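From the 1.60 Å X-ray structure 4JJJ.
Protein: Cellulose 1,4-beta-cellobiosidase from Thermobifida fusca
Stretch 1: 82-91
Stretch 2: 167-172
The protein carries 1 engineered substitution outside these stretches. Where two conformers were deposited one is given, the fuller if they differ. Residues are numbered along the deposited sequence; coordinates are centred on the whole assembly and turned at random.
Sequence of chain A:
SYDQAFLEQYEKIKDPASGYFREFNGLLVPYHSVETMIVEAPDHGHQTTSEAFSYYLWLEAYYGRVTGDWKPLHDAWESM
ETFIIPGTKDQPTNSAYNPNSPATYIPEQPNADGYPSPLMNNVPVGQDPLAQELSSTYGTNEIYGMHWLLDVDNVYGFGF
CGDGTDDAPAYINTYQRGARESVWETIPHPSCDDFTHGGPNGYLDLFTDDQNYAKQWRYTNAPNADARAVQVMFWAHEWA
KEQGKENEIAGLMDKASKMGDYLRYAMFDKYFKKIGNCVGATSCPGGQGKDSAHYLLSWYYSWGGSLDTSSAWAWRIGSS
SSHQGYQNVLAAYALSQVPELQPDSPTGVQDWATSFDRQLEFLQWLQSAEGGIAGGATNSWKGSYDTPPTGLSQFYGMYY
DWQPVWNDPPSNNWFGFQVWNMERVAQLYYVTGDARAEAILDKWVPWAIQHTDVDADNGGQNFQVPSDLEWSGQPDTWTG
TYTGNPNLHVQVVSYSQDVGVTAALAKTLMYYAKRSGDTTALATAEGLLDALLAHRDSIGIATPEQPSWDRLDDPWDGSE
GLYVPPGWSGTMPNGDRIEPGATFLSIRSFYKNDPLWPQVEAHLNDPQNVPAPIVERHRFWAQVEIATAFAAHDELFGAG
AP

Stretch 1 82-91: TFIIPGTKDQ
Stretch 2, residues 167-172: DAPAYI

Stretch 1 carries the end of a helix into a compact turn, and stretch 2 runs from a loop into a strand that begins at A170 and continues beyond I172. T82 (phi/psi -78/-36) and F83 (-117/-23) are helical, I84 (-132/-14) is the first residue to leave helical phi/psi, and I85 (-93/111) and P86 (-52/133) are extended. After G87 (-88/-174), residues 88 to 90 return to helical torsions without the regular bonds. A168 to I172 are extended throughout: -144/156, -50/141, -83/141, -82/120 and -136/170.

F83 CA lies 6.8 Å from P169 CA, and I84 CA lies 7.7 Å from Y171 CA. The chain from F83 to I84 runs in roughly the same sense as that from P169 to Y171, then swings aside at I85. These separations leave room for side chains and water, and no clear direct hydrogen bond crosses the contact. The buried surface, 325 Å² summed over both sides, comes mainly from Y171 and F83.

The CA-to-CB bonds of A168 and P169, in the loop, and of Y171, in the strand, point toward stretch 1; that of A170 points away. Y171 adopts the m rotamer (chi1 -75°) with chi2 at 92°, which carries its hydroxyl to the backbone where the helix gives way to extended chain. Y171 OH sits 3.2 Å from F83 O and 3.4 Å from P86 CA. Its 3.4 Å approach to P86 N is not a hydrogen bond, because the proline nitrogen has no hydrogen to share. The P86 ring is C-gamma exo, and P86 CG packs 3.8 Å from Y171 CE2, an apolar contact; D90 OD1 comes within 3.7 Å of Y171 CE1. I84 O lies at the ring's edge, near its plane. I84 (t, t) and I85 (m, t) direct their CA-to-CB bonds away from stretch 2.

The CA-to-CB bond of F83 is sideways to stretch 2, but its m rotamer (chi1 -62°, chi2 -63°) brings one side of the ring to the loop. F83 CD1 is 3.6 Å from P169 CD and F83 CE1 is 4.2 Å from A168 CB, both apolar and oblique to the ring; P169 is also C-gamma exo.

The CA-to-CB bond of D90 points toward stretch 2; its rotamer is m (chi1 -53°, chi2 -66°). G87 N donates to D90 OD2 at 2.8 Å and 156°, closing the turn through a side chain. Q91 N donates to G87 O at 3.0 Å, and D90 N makes a weak 2.9 Å bond to G87 O. Q91 (p, t, chi3 -47°) folds back so that Q91 NE2 donates to P86 O at 2.8 Å and 168°. K89 (65°, -167°, -156°, -85°; p, t, t, m) forms a long salt bridge, K89 NZ to D90 OD2, 3.9 Å.

Water 1 lies 2.7 Å from both D90 OD2 and Y171 OH, and 3.1 Å from T82 O. Water 2 donates to F83 O and P169 O, each at 2.8 Å, joining two carbonyls that could not bond directly.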

# COMPACT_ATOMS: atom_id res chain seq x y z
N THR A 82 -2.67 -12.20 14.66
CA THR A 82 -3.85 -12.15 15.47
C THR A 82 -4.93 -11.22 14.97
O THR A 82 -6.12 -11.52 15.06
CB THR A 82 -3.49 -11.82 16.96
OG1 THR A 82 -2.53 -12.76 17.43
CG2 THR A 82 -4.64 -11.80 17.85
N PHE A 83 -4.48 -10.09 14.39
CA PHE A 83 -5.40 -8.98 14.19
C PHE A 83 -5.65 -8.58 12.73
O PHE A 83 -6.59 -7.89 12.48
CB PHE A 83 -5.05 -7.75 15.01
CG PHE A 83 -5.10 -8.00 16.48
CD1 PHE A 83 -6.31 -8.35 17.07
CD2 PHE A 83 -3.94 -7.92 17.24
CE1 PHE A 83 -6.37 -8.60 18.46
CE2 PHE A 83 -3.98 -8.10 18.62
CZ PHE A 83 -5.17 -8.46 19.19
N ILE A 84 -4.76 -8.91 11.82
CA ILE A 84 -4.90 -8.41 10.45
C ILE A 84 -4.75 -9.46 9.34
O ILE A 84 -5.11 -9.14 8.23
CB ILE A 84 -4.01 -7.19 10.20
CG1 ILE A 84 -4.62 -6.27 9.12
CG2 ILE A 84 -2.58 -7.57 9.91
CD1 ILE A 84 -3.92 -4.91 9.00
N ILE A 85 -4.24 -10.65 9.64
CA ILE A 85 -4.29 -11.76 8.70
C ILE A 85 -5.59 -12.48 9.09
O ILE A 85 -5.63 -13.04 10.15
CB ILE A 85 -3.09 -12.69 8.80
CG1 ILE A 85 -1.82 -11.88 8.44
CG2 ILE A 85 -3.32 -13.86 7.87
CD1 ILE A 85 -0.54 -12.67 8.42
N PRO A 86 -6.63 -12.44 8.27
CA PRO A 86 -7.89 -13.01 8.68
C PRO A 86 -7.74 -14.43 9.18
O PRO A 86 -7.12 -15.28 8.49
CB PRO A 86 -8.73 -12.90 7.38
CG PRO A 86 -8.16 -11.65 6.67
CD PRO A 86 -6.68 -11.84 6.92
N GLY A 87 -8.38 -14.69 10.36
CA GLY A 87 -8.34 -16.06 10.84
C GLY A 87 -9.46 -16.88 10.28
O GLY A 87 -10.23 -16.39 9.52
N THR A 88 -9.61 -18.12 10.74
CA THR A 88 -10.67 -18.97 10.20
C THR A 88 -12.07 -18.34 10.39
O THR A 88 -12.88 -18.28 9.44
CB THR A 88 -10.62 -20.36 10.87
OG1 THR A 88 -9.30 -20.94 10.66
CG2 THR A 88 -11.77 -21.25 10.34
N LYS A 89 -12.32 -17.80 11.58
CA LYS A 89 -13.57 -17.09 11.85
C LYS A 89 -13.85 -16.01 10.85
O LYS A 89 -15.02 -15.81 10.43
CB LYS A 89 -13.58 -16.51 13.28
CG LYS A 89 -12.53 -15.40 13.56
CD LYS A 89 -12.47 -15.20 15.08
CE LYS A 89 -11.98 -13.84 15.48
NZ LYS A 89 -10.51 -13.77 15.54
N ASP A 90 -12.79 -15.31 10.45
CA ASP A 90 -12.90 -14.17 9.56
C ASP A 90 -13.03 -14.55 8.07
O ASP A 90 -13.70 -13.87 7.33
CB ASP A 90 -11.68 -13.26 9.71
CG ASP A 90 -11.40 -12.84 11.18
OD1 ASP A 90 -12.29 -12.10 11.69
OD2 ASP A 90 -10.30 -13.15 11.69
N GLN A 91 -12.40 -15.64 7.66
CA GLN A 91 -12.49 -16.15 6.28
C GLN A 91 -12.87 -17.64 6.29
O GLN A 91 -12.10 -18.54 6.01
CB GLN A 91 -11.17 -15.92 5.49
CG GLN A 91 -9.94 -16.49 6.19
CD GLN A 91 -8.71 -16.47 5.30
OE1 GLN A 91 -8.79 -16.86 4.14
NE2 GLN A 91 -7.56 -16.07 5.84
N ASP A 167 -13.59 -5.44 21.08
CA ASP A 167 -12.61 -6.36 21.59
C ASP A 167 -11.40 -6.58 20.67
O ASP A 167 -10.36 -7.01 21.17
CB ASP A 167 -13.28 -7.69 21.96
CG ASP A 167 -14.39 -7.50 23.02
OD1 ASP A 167 -14.10 -7.24 24.16
OD2 ASP A 167 -15.55 -7.54 22.63
N ALA A 168 -11.54 -6.35 19.38
CA ALA A 168 -10.41 -6.48 18.45
C ALA A 168 -10.65 -5.34 17.42
O ALA A 168 -11.80 -4.90 17.21
CB ALA A 168 -10.44 -7.78 17.75
N PRO A 169 -9.60 -4.87 16.75
CA PRO A 169 -9.81 -4.02 15.64
C PRO A 169 -10.83 -4.59 14.63
O PRO A 169 -10.77 -5.82 14.35
CB PRO A 169 -8.39 -3.97 15.00
CG PRO A 169 -7.41 -4.22 16.14
CD PRO A 169 -8.17 -5.25 16.91
N ALA A 170 -11.70 -3.76 14.04
CA ALA A 170 -12.65 -4.26 13.05
C ALA A 170 -12.04 -4.37 11.65
O ALA A 170 -11.35 -3.42 11.23
CB ALA A 170 -13.86 -3.40 13.00
N TYR A 171 -12.37 -5.41 10.91
CA TYR A 171 -11.96 -5.47 9.48
C TYR A 171 -12.91 -4.67 8.69
O TYR A 171 -14.11 -4.97 8.67
CB TYR A 171 -11.97 -6.95 9.02
CG TYR A 171 -10.84 -7.80 9.50
CD1 TYR A 171 -10.93 -8.55 10.69
CD2 TYR A 171 -9.67 -7.96 8.76
CE1 TYR A 171 -9.87 -9.37 11.11
CE2 TYR A 171 -8.62 -8.76 9.17
CZ TYR A 171 -8.71 -9.49 10.36
OH TYR A 171 -7.66 -10.32 10.75
N ILE A 172 -12.45 -3.63 7.98
CA ILE A 172 -13.29 -2.76 7.25
C ILE A 172 -12.68 -2.49 5.87
O ILE A 172 -11.51 -2.81 5.62
CB ILE A 172 -13.46 -1.38 7.99
CG1 ILE A 172 -12.15 -0.73 8.39
CG2 ILE A 172 -14.30 -1.65 9.25
CD1 ILE A 172 -12.34 0.77 8.62
O HOH W 1 -8.29 -11.81 12.88
O HOH W 2 -8.62 -7.62 14.36